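Local coordinates for choline binding protein PCPA (Streptococcus pneumoniae, PDB 4CP6) that is a pneumococcal surface antigen with a leucine-rich repeat region, and probably attaches to the cell wall through choline, at residues Ser342-Asn350 / Glu366-Thr374; Ile385-Glu396 / Leu406-Glu415. All blocks are in the same frame, centred on the assembly; numbering follows the deposited sequence.

Contact 1: Ser342-Asn350 / Glu366-Thr374; sequences SLTIGNNIN and EIHIKNKST
Asn371 reaches across to the turn at Gly346-Ile349 with its side-chain amide. Its CG stands anti to the backbone N (chi1 -177°), and this carries ND2 to the carbonyl of Asn347. The bond from Asn371 ND2 to Asn347 O is 2.9 Å long and nearly straight. The acceptor lies almost in the plane of the amide. The other end of the amide serves its own segment: Asn371 OD1 takes the N-H of Ser373, which closes an Asx turn. That N-H comes from well above the carbonyl plane. CB of Asn350 rests against Asn371 OD1 at 3.4 Å. A water bridges Asn350 ND2 and Asn371 ND2. These two short strands, 342-345 and 366-369, are neighbouring rungs of a parallel sheet in the leucine-rich repeat solenoid. Their axes run 4.7 Å apart at an angle of 10°. Four backbone bonds join them, ending with Lys370 N to Ile345 O. On the buried face, with Leu343, Ile345, Ile367 and Ile369, Ile345 CD1 touches two residues of the next rung, 4.0 Å from Ile367 CG2 and 4.1 Å from Ile369 CG1. Ile345 crosses Ile367 at a slant but lies alongside Ile369, pointing the same way. The other face carries Ser342, Thr344, Glu366 and His368. The carboxylate of Glu366 sits at the edge of the His368 ring, in its plane, and His368 NE2 gives a weak bond to Glu366 OE1. The second oxygen, Glu366 OE2, turns to Ser342 and shares a water with Ser342 OG. Further along, the aliphatic chain of Lys370 runs between the side chains of Thr344 and Asn347. Its CD lies 3.7 Å from Thr344 CG2, and its CE is 3.3 Å from Asn347 OD1.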
loop_
_atom_site.group_PDB
_atom_site.type_symbol
_atom_site.label_atom_id
_atom_site.label_comp_id
_atom_site.label_asym_id
_atom_site.label_seq_id
_atom_site.Cartn_x
_atom_site.Cartn_y
_atom_site.Cartn_z
ATOM N N SER A 342 -19.135 23.229 -0.509
ATOM C CA SER A 342 -18.422 24.412 -0.907
ATOM C C SER A 342 -16.950 24.126 -1.102
ATOM O O SER A 342 -16.373 23.351 -0.329
ATOM C CB SER A 342 -18.570 25.463 0.196
ATOM O OG SER A 342 -17.970 26.699 -0.147
ATOM N N LEU A 343 -16.343 24.813 -2.071
ATOM C CA LEU A 343 -14.905 24.770 -2.316
ATOM C C LEU A 343 -14.396 26.205 -2.385
ATOM O O LEU A 343 -14.997 27.033 -3.097
ATOM C CB LEU A 343 -14.594 24.009 -3.630
ATOM C CG LEU A 343 -13.155 24.146 -4.110
ATOM C CD1 LEU A 343 -12.220 23.325 -3.206
ATOM C CD2 LEU A 343 -13.011 23.669 -5.561
ATOM N N THR A 344 -13.300 26.521 -1.675
ATOM C CA THR A 344 -12.661 27.821 -1.782
ATOM C C THR A 344 -11.257 27.626 -2.318
ATOM O O THR A 344 -10.555 26.715 -1.861
ATOM C CB THR A 344 -12.644 28.575 -0.440
ATOM O OG1 THR A 344 -14.004 28.829 -0.072
ATOM C CG2 THR A 344 -11.859 29.886 -0.518
ATOM N N ILE A 345 -10.869 28.444 -3.291
ATOM C CA ILE A 345 -9.559 28.366 -3.911
ATOM C C ILE A 345 -8.818 29.621 -3.463
ATOM O O ILE A 345 -9.215 30.740 -3.808
ATOM C CB ILE A 345 -9.676 28.260 -5.450
ATOM C CG1 ILE A 345 -10.677 27.151 -5.855
ATOM C CG2 ILE A 345 -8.303 28.031 -6.079
ATOM C CD1 ILE A 345 -10.877 26.963 -7.371
ATOM N N GLY A 346 -7.718 29.406 -2.734
ATOM C CA GLY A 346 -6.913 30.453 -2.109
ATOM C C GLY A 346 -6.344 31.528 -3.009
ATOM O O GLY A 346 -6.297 31.403 -4.234
ATOM N N ASN A 347 -5.882 32.628 -2.361
ATOM C CA ASN A 347 -5.485 33.881 -3.016
ATOM C C ASN A 347 -4.480 33.799 -4.140
ATOM O O ASN A 347 -4.642 34.504 -5.138
ATOM C CB ASN A 347 -4.955 34.912 -1.987
ATOM C CG ASN A 347 -5.991 35.397 -0.980
ATOM O OD1 ASN A 347 -7.193 35.177 -1.107
ATOM N ND2 ASN A 347 -5.552 36.058 0.071
ATOM N N ASN A 348 -3.412 33.009 -3.982
ATOM C CA ASN A 348 -2.363 33.043 -4.978
ATOM C C ASN A 348 -2.405 31.866 -5.947
ATOM O O ASN A 348 -1.423 31.617 -6.635
ATOM C CB ASN A 348 -0.983 33.215 -4.304
ATOM C CG ASN A 348 -1.019 34.357 -3.307
ATOM O OD1 ASN A 348 -1.489 35.468 -3.620
ATOM N ND2 ASN A 348 -0.713 34.059 -2.049
ATOM N N ILE A 349 -3.578 31.196 -6.065
ATOM C CA ILE A 349 -3.749 30.110 -7.030
ATOM C C ILE A 349 -4.362 30.781 -8.242
ATOM O O ILE A 349 -5.540 31.174 -8.202
ATOM C CB ILE A 349 -4.629 28.979 -6.426
ATOM C CG1 ILE A 349 -3.937 28.383 -5.172
ATOM C CG2 ILE A 349 -4.835 27.900 -7.498
ATOM C CD1 ILE A 349 -4.853 27.563 -4.333
ATOM N N ASN A 350 -3.551 30.947 -9.295
ATOM C CA ASN A 350 -3.975 31.686 -10.492
ATOM C C ASN A 350 -4.051 30.826 -11.740
ATOM O O ASN A 350 -4.336 31.347 -12.811
ATOM C CB ASN A 350 -3.053 32.896 -10.738
ATOM C CG ASN A 350 -1.592 32.538 -10.888
ATOM O OD1 ASN A 350 -1.216 31.615 -11.604
ATOM N ND2 ASN A 350 -0.726 33.265 -10.214
ATOM N N GLU A 366 -21.328 25.777 -4.297
ATOM C CA GLU A 366 -20.564 26.970 -4.612
ATOM C C GLU A 366 -19.059 26.754 -4.656
ATOM O O GLU A 366 -18.545 25.932 -3.897
ATOM C CB GLU A 366 -20.868 28.069 -3.554
ATOM C CG GLU A 366 -20.642 27.625 -2.120
ATOM C CD GLU A 366 -21.045 28.585 -1.013
ATOM O OE1 GLU A 366 -21.447 29.730 -1.321
ATOM O OE2 GLU A 366 -20.904 28.204 0.171
ATOM N N ILE A 367 -18.388 27.497 -5.537
ATOM C CA ILE A 367 -16.930 27.546 -5.666
ATOM C C ILE A 367 -16.538 29.011 -5.571
ATOM O O ILE A 367 -17.005 29.839 -6.372
ATOM C CB ILE A 367 -16.426 26.899 -6.979
ATOM C CG1 ILE A 367 -16.791 25.406 -7.066
ATOM C CG2 ILE A 367 -14.913 27.092 -7.123
ATOM C CD1 ILE A 367 -16.546 24.783 -8.452
ATOM N N HIS A 368 -15.670 29.335 -4.604
ATOM C CA HIS A 368 -15.180 30.695 -4.408
ATOM C C HIS A 368 -13.741 30.768 -4.885
ATOM O O HIS A 368 -12.874 30.077 -4.310
ATOM C CB HIS A 368 -15.284 31.106 -2.934
ATOM C CG HIS A 368 -16.679 31.085 -2.399
ATOM N ND1 HIS A 368 -17.401 32.259 -2.253
ATOM C CD2 HIS A 368 -17.423 30.052 -1.947
ATOM C CE1 HIS A 368 -18.578 31.901 -1.774
ATOM N NE2 HIS A 368 -18.646 30.582 -1.567
ATOM N N ILE A 369 -13.460 31.574 -5.907
ATOM C CA ILE A 369 -12.125 31.754 -6.465
ATOM C C ILE A 369 -11.613 33.069 -5.921
ATOM O O ILE A 369 -12.148 34.124 -6.276
ATOM C CB ILE A 369 -12.139 31.717 -7.995
ATOM C CG1 ILE A 369 -12.812 30.392 -8.486
ATOM C CG2 ILE A 369 -10.721 31.927 -8.555
ATOM C CD1 ILE A 369 -12.711 30.106 -9.994
ATOM N N LYS A 370 -10.584 33.027 -5.064
ATOM C CA LYS A 370 -10.111 34.262 -4.419
ATOM C C LYS A 370 -9.063 35.033 -5.187
ATOM O O LYS A 370 -8.825 36.199 -4.855
ATOM C CB LYS A 370 -9.590 33.920 -3.013
ATOM C CG LYS A 370 -10.675 33.397 -2.085
ATOM C CD LYS A 370 -10.162 33.139 -0.679
ATOM C CE LYS A 370 -10.103 34.348 0.216
ATOM N NZ LYS A 370 -9.304 34.059 1.440
ATOM N N ASN A 371 -8.442 34.439 -6.197
ATOM C CA ASN A 371 -7.377 35.073 -6.965
ATOM C C ASN A 371 -7.844 36.309 -7.737
ATOM O O ASN A 371 -9.023 36.392 -8.110
ATOM C CB ASN A 371 -6.702 34.067 -7.874
ATOM C CG ASN A 371 -5.534 34.645 -8.651
ATOM O OD1 ASN A 371 -5.640 34.934 -9.849
ATOM N ND2 ASN A 371 -4.406 34.895 -7.970
ATOM N N LYS A 372 -6.910 37.266 -7.963
ATOM C CA LYS A 372 -7.189 38.546 -8.661
ATOM C C LYS A 372 -6.239 38.808 -9.838
ATOM O O LYS A 372 -6.147 39.958 -10.293
ATOM C CB LYS A 372 -7.071 39.707 -7.661
ATOM C CG LYS A 372 -8.032 39.662 -6.500
ATOM C CD LYS A 372 -7.698 40.759 -5.503
ATOM C CE LYS A 372 -8.757 40.855 -4.434
ATOM N NZ LYS A 372 -8.528 42.022 -3.544
ATOM N N SER A 373 -5.540 37.770 -10.346
ATOM C CA SER A 373 -4.605 37.924 -11.457
ATOM C C SER A 373 -5.286 38.269 -12.780
ATOM O O SER A 373 -6.332 37.707 -13.124
ATOM C CB SER A 373 -3.757 36.667 -11.632
ATOM O OG SER A 373 -2.992 36.730 -12.827
ATOM N N THR A 374 -4.642 39.160 -13.559
ATOM C CA THR A 374 -5.124 39.512 -14.896
ATOM C C THR A 374 -4.805 38.357 -15.871
ATOM O O THR A 374 -5.359 38.310 -16.972
ATOM C CB THR A 374 -4.487 40.843 -15.372
ATOM O OG1 THR A 374 -3.061 40.738 -15.297
ATOM C CG2 THR A 374 -4.967 42.050 -14.560
HETATM O O HOH W 1 -18.667 28.789 1.631
HETATM O O HOH W 2 -8.038 31.456 -6.536
HETATM O O HOH W 3 -4.692 37.646 -6.191
HETATM O O HOH W 4 -1.719 35.790 -8.536
#

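Contact 2: Ile385-Glu396 / Leu406-Glu415; sequences IPETVKFYVTSE and LSTSNDIIVE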
loop_
_atom_site.group_PDB
_atom_site.type_symbol
_atom_site.label_atom_id
_atom_site.label_comp_id
_atom_site.label_asym_id
_atom_site.label_seq_id
_atom_site.Cartn_x
_atom_site.Cartn_y
_atom_site.Cartn_z
ATOM N N ILE A 385 -18.287 19.504 -13.675
ATOM C CA ILE A 385 -19.157 19.691 -12.524
ATOM C C ILE A 385 -20.611 19.946 -12.921
ATOM O O ILE A 385 -20.883 20.331 -14.069
ATOM C CB ILE A 385 -18.627 20.889 -11.679
ATOM C CG1 ILE A 385 -18.680 22.236 -12.455
ATOM C CG2 ILE A 385 -17.201 20.611 -11.153
ATOM C CD1 ILE A 385 -18.369 23.478 -11.586
ATOM N N PRO A 386 -21.563 19.815 -11.972
ATOM C CA PRO A 386 -22.963 20.126 -12.303
ATOM C C PRO A 386 -23.125 21.598 -12.693
ATOM O O PRO A 386 -22.457 22.503 -12.145
ATOM C CB PRO A 386 -23.703 19.797 -11.006
ATOM C CG PRO A 386 -22.814 18.764 -10.318
ATOM C CD PRO A 386 -21.437 19.311 -10.586
ATOM N N GLU A 387 -24.040 21.867 -13.649
ATOM C CA GLU A 387 -24.296 23.235 -14.083
ATOM C C GLU A 387 -24.883 24.102 -12.966
ATOM O O GLU A 387 -24.834 25.333 -13.047
ATOM C CB GLU A 387 -25.191 23.235 -15.322
ATOM C CG GLU A 387 -25.335 24.601 -15.958
ATOM C CD GLU A 387 -25.971 24.504 -17.325
ATOM O OE1 GLU A 387 -27.221 24.487 -17.384
ATOM O OE2 GLU A 387 -25.229 24.326 -18.316
ATOM N N THR A 388 -25.445 23.454 -11.921
ATOM C CA THR A 388 -26.048 24.193 -10.801
ATOM C C THR A 388 -25.025 24.808 -9.845
ATOM O O THR A 388 -25.387 25.634 -9.004
ATOM C CB THR A 388 -26.968 23.276 -10.035
ATOM O OG1 THR A 388 -26.257 22.077 -9.735
ATOM C CG2 THR A 388 -28.238 22.969 -10.811
ATOM N N VAL A 389 -23.752 24.403 -9.934
ATOM C CA VAL A 389 -22.750 24.976 -9.045
ATOM C C VAL A 389 -22.600 26.464 -9.377
ATOM O O VAL A 389 -22.504 26.827 -10.551
ATOM C CB VAL A 389 -21.386 24.247 -9.194
ATOM C CG1 VAL A 389 -20.323 24.886 -8.288
ATOM C CG2 VAL A 389 -21.514 22.757 -8.872
ATOM N N LYS A 390 -22.550 27.310 -8.345
ATOM C CA LYS A 390 -22.366 28.737 -8.508
ATOM C C LYS A 390 -20.914 29.103 -8.298
ATOM O O LYS A 390 -20.284 28.595 -7.348
ATOM C CB LYS A 390 -23.188 29.521 -7.479
ATOM C CG LYS A 390 -24.570 29.009 -7.206
ATOM C CD LYS A 390 -25.077 29.605 -5.928
ATOM C CE LYS A 390 -26.005 28.633 -5.289
ATOM N NZ LYS A 390 -27.388 28.712 -5.821
ATOM N N PHE A 391 -20.393 30.002 -9.122
ATOM C CA PHE A 391 -19.049 30.519 -8.910
ATOM C C PHE A 391 -19.101 31.915 -8.367
ATOM O O PHE A 391 -19.925 32.733 -8.828
ATOM C CB PHE A 391 -18.245 30.551 -10.204
ATOM C CG PHE A 391 -17.718 29.216 -10.677
ATOM C CD1 PHE A 391 -18.488 28.397 -11.497
ATOM C CD2 PHE A 391 -16.429 28.807 -10.354
ATOM C CE1 PHE A 391 -17.984 27.179 -11.965
ATOM C CE2 PHE A 391 -15.928 27.582 -10.815
ATOM C CZ PHE A 391 -16.709 26.774 -11.614
ATOM N N TYR A 392 -18.148 32.250 -7.488
ATOM C CA TYR A 392 -17.980 33.586 -6.910
ATOM C C TYR A 392 -16.555 33.983 -7.285
ATOM O O TYR A 392 -15.586 33.281 -6.915
ATOM C CB TYR A 392 -18.232 33.591 -5.388
ATOM C CG TYR A 392 -19.624 33.149 -4.976
ATOM C CD1 TYR A 392 -19.955 31.803 -4.895
ATOM C CD2 TYR A 392 -20.627 34.086 -4.694
ATOM C CE1 TYR A 392 -21.246 31.390 -4.546
ATOM C CE2 TYR A 392 -21.915 33.683 -4.331
ATOM C CZ TYR A 392 -22.222 32.331 -4.261
ATOM O OH TYR A 392 -23.490 31.903 -3.894
ATOM N N VAL A 393 -16.400 35.063 -8.059
ATOM C CA VAL A 393 -15.091 35.480 -8.574
ATOM C C VAL A 393 -14.834 36.963 -8.267
ATOM O O VAL A 393 -15.765 37.674 -7.882
ATOM C CB VAL A 393 -14.914 35.175 -10.081
ATOM C CG1 VAL A 393 -15.110 33.681 -10.367
ATOM C CG2 VAL A 393 -15.870 36.006 -10.941
ATOM N N THR A 394 -13.588 37.423 -8.458
ATOM C CA THR A 394 -13.221 38.790 -8.082
ATOM C C THR A 394 -13.320 39.781 -9.212
ATOM O O THR A 394 -13.288 40.981 -8.939
ATOM C CB THR A 394 -11.788 38.812 -7.492
ATOM O OG1 THR A 394 -10.879 38.418 -8.512
ATOM C CG2 THR A 394 -11.653 37.940 -6.249
ATOM N N SER A 395 -13.380 39.332 -10.480
ATOM C CA SER A 395 -13.427 40.287 -11.593
ATOM C C SER A 395 -14.228 39.789 -12.768
ATOM O O SER A 395 -14.404 38.580 -12.940
ATOM C CB SER A 395 -12.014 40.583 -12.080
ATOM O OG SER A 395 -11.437 39.473 -12.761
ATOM N N GLU A 396 -14.623 40.716 -13.647
ATOM C CA GLU A 396 -15.294 40.379 -14.893
ATOM C C GLU A 396 -14.351 39.566 -15.792
ATOM O O GLU A 396 -14.834 38.668 -16.474
ATOM C CB GLU A 396 -15.782 41.653 -15.618
ATOM C CG GLU A 396 -17.026 42.267 -14.981
ATOM C CD GLU A 396 -18.303 41.441 -14.968
ATOM O OE1 GLU A 396 -18.501 40.605 -15.878
ATOM O OE2 GLU A 396 -19.139 41.672 -14.066
ATOM N N LEU A 406 -15.619 26.725 -19.313
ATOM C CA LEU A 406 -16.546 25.798 -18.664
ATOM C C LEU A 406 -17.403 25.044 -19.650
ATOM O O LEU A 406 -17.994 25.658 -20.551
ATOM C CB LEU A 406 -17.480 26.504 -17.678
ATOM C CG LEU A 406 -16.891 26.933 -16.350
ATOM C CD1 LEU A 406 -17.846 27.861 -15.646
ATOM C CD2 LEU A 406 -16.570 25.700 -15.467
ATOM N N SER A 407 -17.561 23.726 -19.437
ATOM C CA SER A 407 -18.413 22.920 -20.303
ATOM C C SER A 407 -19.885 23.114 -19.961
ATOM O O SER A 407 -20.759 22.613 -20.693
ATOM C CB SER A 407 -18.072 21.444 -20.154
ATOM O OG SER A 407 -18.232 21.035 -18.799
ATOM N N THR A 408 -20.152 23.785 -18.833
ATOM C CA THR A 408 -21.505 24.053 -18.342
ATOM C C THR A 408 -21.697 25.571 -18.220
ATOM O O THR A 408 -20.726 26.323 -18.082
ATOM C CB THR A 408 -21.683 23.337 -16.981
ATOM O OG1 THR A 408 -20.508 23.527 -16.172
ATOM C CG2 THR A 408 -21.913 21.835 -17.158
ATOM N N SER A 409 -22.969 26.005 -18.218
ATOM C CA SER A 409 -23.343 27.430 -18.155
ATOM C C SER A 409 -23.674 27.852 -16.717
ATOM O O SER A 409 -24.782 28.315 -16.426
ATOM C CB SER A 409 -24.559 27.679 -19.046
ATOM O OG SER A 409 -24.259 27.390 -20.401
ATOM N N ASN A 410 -22.709 27.681 -15.812
ATOM C CA ASN A 410 -22.907 27.973 -14.394
ATOM C C ASN A 410 -23.170 29.451 -14.128
ATOM O O ASN A 410 -22.590 30.307 -14.804
ATOM C CB ASN A 410 -21.640 27.605 -13.614
ATOM C CG ASN A 410 -21.274 26.158 -13.785
ATOM O OD1 ASN A 410 -20.816 25.756 -14.846
ATOM N ND2 ASN A 410 -21.494 25.349 -12.766
ATOM N N ASP A 411 -23.952 29.735 -13.075
ATOM C CA ASP A 411 -24.128 31.106 -12.607
ATOM C C ASP A 411 -22.756 31.563 -12.024
ATOM O O ASP A 411 -22.168 30.844 -11.198
ATOM C CB ASP A 411 -25.188 31.103 -11.498
ATOM C CG ASP A 411 -25.561 32.470 -10.986
ATOM O OD1 ASP A 411 -25.416 33.436 -11.745
ATOM O OD2 ASP A 411 -26.059 32.553 -9.839
ATOM N N ILE A 412 -22.236 32.708 -12.491
ATOM C CA ILE A 412 -20.979 33.297 -12.040
ATOM C C ILE A 412 -21.283 34.693 -11.514
ATOM O O ILE A 412 -21.801 35.553 -12.259
ATOM C CB ILE A 412 -19.908 33.351 -13.138
ATOM C CG1 ILE A 412 -19.667 31.944 -13.760
ATOM C CG2 ILE A 412 -18.611 33.945 -12.567
ATOM C CD1 ILE A 412 -18.913 31.987 -15.031
ATOM N N ILE A 413 -20.961 34.902 -10.235
ATOM C CA ILE A 413 -21.174 36.174 -9.527
ATOM C C ILE A 413 -19.844 36.882 -9.330
ATOM O O ILE A 413 -18.903 36.304 -8.751
ATOM C CB ILE A 413 -21.923 35.913 -8.197
ATOM C CG1 ILE A 413 -23.295 35.240 -8.493
ATOM C CG2 ILE A 413 -22.100 37.232 -7.406
ATOM C CD1 ILE A 413 -23.992 34.581 -7.287
ATOM N N VAL A 414 -19.734 38.123 -9.808
ATOM C CA VAL A 414 -18.532 38.938 -9.633
ATOM C C VAL A 414 -18.744 39.754 -8.346
ATOM O O VAL A 414 -19.680 40.556 -8.262
ATOM C CB VAL A 414 -18.241 39.857 -10.851
ATOM C CG1 VAL A 414 -17.030 40.745 -10.598
ATOM C CG2 VAL A 414 -18.048 39.028 -12.121
ATOM N N GLU A 415 -17.886 39.554 -7.352
ATOM C CA GLU A 415 -17.996 40.276 -6.078
ATOM C C GLU A 415 -17.754 41.789 -6.277
ATOM O O GLU A 415 -17.003 42.189 -7.166
ATOM C CB GLU A 415 -16.955 39.700 -5.094
ATOM C CG GLU A 415 -17.019 40.207 -3.655
ATOM C CD GLU A 415 -16.227 39.429 -2.615
ATOM O OE1 GLU A 415 -15.178 38.838 -2.969
ATOM O OE2 GLU A 415 -16.647 39.433 -1.434
HETATM O O HOH W 5 -18.269 21.511 -15.843
HETATM O O HOH W 6 -25.136 27.608 -11.572
HETATM O O HOH W 7 -13.875 42.020 -6.547
#
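Phe391 and Leu406 point at each other from opposite directions, with Leu406 CD1 3.7 Å from Phe391 CE1. They belong to a beta-alpha-beta unit, in which strand 390-393, helix 396-405 and strand 412-414 close the C-terminal end of the repeat sheet. Asn410 CB lies at the edge of the Phe391 ring, in its plane, and the Asn410 amide stands 82° from that ring. Next along the same face, Val393 CG2 packs 3.8 Å from Ile412 CG2. On the other face Tyr392 and Ile413 lie side by side. Four backbone bonds hold the parallel strands together, from Phe391 N to Asp411 O through to Glu415 N to Val393 O. The buried Asn410 side chain pins the turn at Pro386-Val389. Its ND2 gives a 2.8 Å bond to Val389 O, which lies in the amide plane, and a weak one to Pro386 O.

Leu402 of the helix packs against Phe391, Val393 and Ile412, and Phe383 meets the Phe391 ring edge-to-face. Thr408 holds the other end of the Asn410 amide: its OG1 donates to a lone pair of Asn410 OD1, in the carbonyl plane, at 2.6 Å. Thr408 OG1 sits between the backbone N and the carbonyl carbon (chi1 43°), which turns it to that oxygen. A water donates to the same OG1 and accepts from Ile385 N. The extended chain of Glu387 reaches past Thr408, and Glu387 OE2 receives the N-H of Ser409 at 2.8 Å, from above the carboxylate plane.

Contacts 1 and 2 follow one another along the chain, and their centres are about 12 Å apart. They share one parallel sheet, in which strand 366-369 of contact 1 lies directly beside strand 390-393 of contact 2. Ile367 N and Lys390 O, 2.8 Å apart, probably form a hydrogen bond across that seam. The rings of His368 and Tyr392 stack there, with His368 CE1 3.4 Å from Tyr392 CD1. At the far end Asn371 O probably accepts a hydrogen bond from Thr394 OG1 at 2.8 Å. The two contacts thus lie on either side of one shared strand pairing.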